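Gamma-glutamyltransferase 1 Threonine peptidase. MEROPS family T03 (PDB 7D9E) probably transfers gamma-glutamyl groups from donors such as glutamine to acceptor amines, a reaction of interest for theanine synthesis. Local coordinates at residues 278-289 against 299-307. Residues are numbered along the deposited sequence; the frame is centred on the assembly and turned at random.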
loop_
_atom_site.group_PDB
_atom_site.type_symbol
_atom_site.label_atom_id
_atom_site.label_comp_id
_atom_site.label_asym_id
_atom_site.label_seq_id
_atom_site.Cartn_x
_atom_site.Cartn_y
_atom_site.Cartn_z
ATOM N N LEU A 278 -5.379 10.805 -13.012
ATOM C CA LEU A 278 -5.375 9.741 -14.019
ATOM C C LEU A 278 -6.767 9.550 -14.605
ATOM O O LEU A 278 -6.945 9.500 -15.835
ATOM C CB LEU A 278 -4.881 8.434 -13.407
ATOM C CG LEU A 278 -3.390 8.388 -13.074
ATOM C CD1 LEU A 278 -3.165 7.306 -12.018
ATOM C CD2 LEU A 278 -2.486 8.168 -14.269
ATOM N N ILE A 279 -7.774 9.436 -13.735
ATOM C CA ILE A 279 -9.146 9.237 -14.196
ATOM C C ILE A 279 -9.649 10.472 -14.927
ATOM O O ILE A 279 -10.246 10.382 -16.008
ATOM C CB ILE A 279 -10.056 8.854 -13.013
ATOM C CG1 ILE A 279 -9.648 7.485 -12.470
ATOM C CG2 ILE A 279 -11.517 8.907 -13.405
ATOM C CD1 ILE A 279 -10.260 7.156 -11.128
ATOM N N GLY A 280 -9.385 11.648 -14.365
ATOM C CA GLY A 280 -9.893 12.861 -14.968
ATOM C C GLY A 280 -9.293 13.118 -16.332
ATOM O O GLY A 280 -9.986 13.543 -17.260
ATOM N N ILE A 281 -7.993 12.879 -16.466
ATOM C CA ILE A 281 -7.338 13.107 -17.743
ATOM C C ILE A 281 -7.794 12.069 -18.751
ATOM O O ILE A 281 -8.037 12.386 -19.921
ATOM C CB ILE A 281 -5.813 13.109 -17.570
ATOM C CG1 ILE A 281 -5.393 14.373 -16.802
ATOM C CG2 ILE A 281 -5.126 13.043 -18.928
ATOM C CD1 ILE A 281 -3.953 14.381 -16.381
ATOM N N LYS A 282 -7.903 10.807 -18.331
ATOM C CA LYS A 282 -8.358 9.794 -19.279
ATOM C C LYS A 282 -9.750 10.121 -19.802
ATOM O O LYS A 282 -10.037 9.938 -20.995
ATOM C CB LYS A 282 -8.339 8.392 -18.665
ATOM C CG LYS A 282 -8.886 7.341 -19.617
ATOM C CD LYS A 282 -8.655 5.945 -19.088
ATOM C CE LYS A 282 -8.816 4.920 -20.203
ATOM N NZ LYS A 282 -10.182 4.997 -20.786
ATOM N N GLU A 283 -10.639 10.602 -18.924
ATOM C CA GLU A 283 -11.973 10.996 -19.369
ATOM C C GLU A 283 -11.903 12.156 -20.357
ATOM O O GLU A 283 -12.624 12.172 -21.362
ATOM C CB GLU A 283 -12.858 11.351 -18.177
ATOM C CG GLU A 283 -13.162 10.175 -17.241
ATOM C CD GLU A 283 -14.268 9.249 -17.732
ATOM O OE1 GLU A 283 -15.461 9.592 -17.573
ATOM O OE2 GLU A 283 -13.941 8.157 -18.243
ATOM N N GLN A 284 -11.046 13.145 -20.078
ATOM C CA GLN A 284 -10.896 14.276 -20.986
ATOM C C GLN A 284 -10.429 13.828 -22.360
ATOM O O GLN A 284 -10.792 14.440 -23.369
ATOM C CB GLN A 284 -9.881 15.253 -20.394
ATOM C CG GLN A 284 -10.439 16.170 -19.339
ATOM C CD GLN A 284 -11.692 16.886 -19.783
ATOM O OE1 GLN A 284 -11.675 17.632 -20.763
ATOM N NE2 GLN A 284 -12.797 16.635 -19.090
ATOM N N ARG A 285 -9.617 12.773 -22.414
ATOM C CA ARG A 285 -9.058 12.254 -23.659
ATOM C C ARG A 285 -9.829 11.052 -24.200
ATOM O O ARG A 285 -9.248 10.221 -24.901
ATOM C CB ARG A 285 -7.573 11.910 -23.486
ATOM C CG ARG A 285 -6.676 13.069 -23.038
ATOM C CD ARG A 285 -6.818 14.281 -23.954
ATOM N NE ARG A 285 -6.421 14.022 -25.342
ATOM C CZ ARG A 285 -5.343 14.520 -25.951
ATOM N NH1 ARG A 285 -4.523 15.366 -25.335
ATOM N NH2 ARG A 285 -5.112 14.205 -27.221
ATOM N N ALA A 286 -11.136 10.978 -23.943
ATOM C CA ALA A 286 -11.910 9.815 -24.360
ATOM C C ALA A 286 -11.848 9.608 -25.867
ATOM O O ALA A 286 -11.833 8.467 -26.338
ATOM C CB ALA A 286 -13.367 9.955 -23.921
ATOM N N ALA A 287 -11.815 10.689 -26.648
ATOM C CA ALA A 287 -11.793 10.495 -28.096
ATOM C C ALA A 287 -10.529 9.762 -28.541
ATOM O O ALA A 287 -10.569 9.002 -29.520
ATOM C CB ALA A 287 -11.937 11.828 -28.833
ATOM N N ASP A 288 -9.409 9.970 -27.851
ATOM C CA ASP A 288 -8.160 9.307 -28.205
ATOM C C ASP A 288 -8.131 7.846 -27.780
ATOM O O ASP A 288 -7.393 7.057 -28.381
ATOM C CB ASP A 288 -6.989 10.035 -27.545
ATOM C CG ASP A 288 -6.839 11.454 -28.047
ATOM O OD1 ASP A 288 -6.444 11.636 -29.214
ATOM O OD2 ASP A 288 -7.133 12.384 -27.262
ATOM N N PHE A 289 -8.917 7.471 -26.778
ATOM C CA PHE A 289 -8.999 6.086 -26.340
ATOM C C PHE A 289 -10.044 5.288 -27.113
ATOM O O PHE A 289 -10.086 4.060 -26.977
ATOM C CB PHE A 289 -9.317 6.029 -24.842
ATOM C CG PHE A 289 -8.135 6.265 -23.960
ATOM C CD1 PHE A 289 -7.284 5.218 -23.610
ATOM C CD2 PHE A 289 -7.855 7.538 -23.472
ATOM C CE1 PHE A 289 -6.189 5.432 -22.800
ATOM C CE2 PHE A 289 -6.765 7.770 -22.676
ATOM C CZ PHE A 289 -5.924 6.718 -22.312
ATOM N N TYR A 299 -2.467 2.169 -26.410
ATOM C CA TYR A 299 -3.057 2.271 -25.080
ATOM C C TYR A 299 -1.983 2.522 -24.037
ATOM O O TYR A 299 -2.115 3.411 -23.190
ATOM C CB TYR A 299 -3.794 0.967 -24.754
ATOM C CG TYR A 299 -4.479 0.973 -23.405
ATOM C CD1 TYR A 299 -5.672 1.653 -23.220
ATOM C CD2 TYR A 299 -3.921 0.318 -22.304
ATOM C CE1 TYR A 299 -6.307 1.685 -21.993
ATOM C CE2 TYR A 299 -4.550 0.336 -21.083
ATOM C CZ TYR A 299 -5.748 1.027 -20.930
ATOM O OH TYR A 299 -6.402 1.042 -19.722
ATOM N N ILE A 300 -0.902 1.741 -24.089
ATOM C CA ILE A 300 0.160 1.867 -23.103
ATOM C C ILE A 300 0.865 3.202 -23.238
ATOM O O ILE A 300 1.231 3.835 -22.223
ATOM C CB ILE A 300 1.129 0.673 -23.229
ATOM C CG1 ILE A 300 0.465 -0.595 -22.685
ATOM C CG2 ILE A 300 2.445 0.957 -22.492
ATOM C CD1 ILE A 300 1.168 -1.891 -23.037
ATOM N N HIS A 301 1.036 3.667 -24.476
ATOM C CA HIS A 301 1.637 4.976 -24.685
ATOM C C HIS A 301 0.770 6.070 -24.076
ATOM O O HIS A 301 1.275 6.978 -23.412
ATOM C CB HIS A 301 1.834 5.229 -26.177
ATOM C CG HIS A 301 2.138 6.652 -26.479
ATOM N ND1 HIS A 301 3.296 7.263 -26.047
ATOM C CD2 HIS A 301 1.422 7.604 -27.120
ATOM C CE1 HIS A 301 3.287 8.526 -26.431
ATOM N NE2 HIS A 301 2.164 8.756 -27.085
ATOM N N LEU A 302 -0.544 5.997 -24.293
ATOM C CA LEU A 302 -1.446 6.994 -23.723
ATOM C C LEU A 302 -1.361 7.002 -22.204
ATOM O O LEU A 302 -1.249 8.070 -21.593
ATOM C CB LEU A 302 -2.875 6.727 -24.184
ATOM C CG LEU A 302 -3.221 7.108 -25.628
ATOM C CD1 LEU A 302 -4.599 6.580 -26.005
ATOM C CD2 LEU A 302 -3.153 8.616 -25.804
ATOM N N LEU A 303 -1.394 5.823 -21.564
ATOM C CA LEU A 303 -1.281 5.817 -20.106
ATOM C C LEU A 303 0.037 6.439 -19.667
ATOM O O LEU A 303 0.084 7.175 -18.669
ATOM C CB LEU A 303 -1.398 4.412 -19.525
ATOM C CG LEU A 303 -2.678 3.620 -19.777
ATOM C CD1 LEU A 303 -2.822 2.526 -18.699
ATOM C CD2 LEU A 303 -3.935 4.462 -19.831
ATOM N N SER A 304 1.127 6.135 -20.392
ATOM C CA SER A 304 2.436 6.668 -20.034
ATOM C C SER A 304 2.461 8.185 -20.137
ATOM O O SER A 304 3.065 8.854 -19.293
ATOM C CB SER A 304 3.521 6.052 -20.916
ATOM O OG SER A 304 3.540 4.626 -20.781
ATOM N N GLU A 305 1.794 8.745 -21.153
ATOM C CA GLU A 305 1.757 10.197 -21.302
ATOM C C GLU A 305 1.020 10.838 -20.137
ATOM O O GLU A 305 1.398 11.924 -19.670
ATOM C CB GLU A 305 1.074 10.566 -22.615
ATOM C CG GLU A 305 1.950 10.412 -23.843
ATOM C CD GLU A 305 3.005 11.503 -23.940
ATOM O OE1 GLU A 305 2.635 12.704 -24.018
ATOM O OE2 GLU A 305 4.208 11.172 -23.930
ATOM N N ILE A 306 -0.045 10.189 -19.663
ATOM C CA ILE A 306 -0.750 10.694 -18.495
ATOM C C ILE A 306 0.130 10.573 -17.258
ATOM O O ILE A 306 0.252 11.519 -16.466
ATOM C CB ILE A 306 -2.093 9.963 -18.316
ATOM C CG1 ILE A 306 -2.939 10.055 -19.588
ATOM C CG2 ILE A 306 -2.838 10.572 -17.145
ATOM C CD1 ILE A 306 -4.236 9.281 -19.504
ATOM N N GLU A 307 0.794 9.426 -17.097
ATOM C CA GLU A 307 1.620 9.189 -15.919
ATOM C C GLU A 307 2.778 10.174 -15.828
ATOM O O GLU A 307 3.174 10.550 -14.718
ATOM C CB GLU A 307 2.101 7.735 -15.889
ATOM C CG GLU A 307 0.908 6.789 -15.664
ATOM C CD GLU A 307 1.120 5.380 -16.150
ATOM O OE1 GLU A 307 2.110 5.114 -16.860
ATOM O OE2 GLU A 307 0.256 4.534 -15.825
#
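F289 and L302 meet face-on. The L302 CD1 methyl lies over the centre of the F289 ring, 3.8 Å from its centroid and 11° off the ring normal, a CH-pi contact. L302 CB also touches F289 CZ at 3.6 Å. K282, from the same segment as F289, has its CE over the opposite face, offset toward the rim. L303 CD2 and I306 CD1 come to the ring edge. The Y299 ring meets F289 obliquely, its plane turned by 76° and its CE1 3.8 Å from F289 CE1. F289 is thus a knob in a hole formed by Y299, L302, L303 and I306. Replacing F289 with alanine is likely to open a gap among these four and leave the L302 methyl without its ring face.

I306 is the reciprocal knob, among L278, I281, K282 and F289. Its CG2, anti to the backbone N, reaches L278 CD2 at 3.8 Å. Its CG1 lies 3.8 Å from I281 CG2.

Within 278-289, R285 forms a salt bridge to D288, NE and NH2 both reaching OD2; NE to OD2 is 2.6 Å. K282 NZ makes a salt bridge to D110 of the other chain, and Y299 OH a hydrogen bond with N106 ND2 of that chain.

The axes of 278-284 and 299-307 cross at 127°. F289 and I306 interlock the two helical segments knobs-into-holes, and K282 and Y299 link them to the other subunit of this Ntn-hydrolase heterodimer.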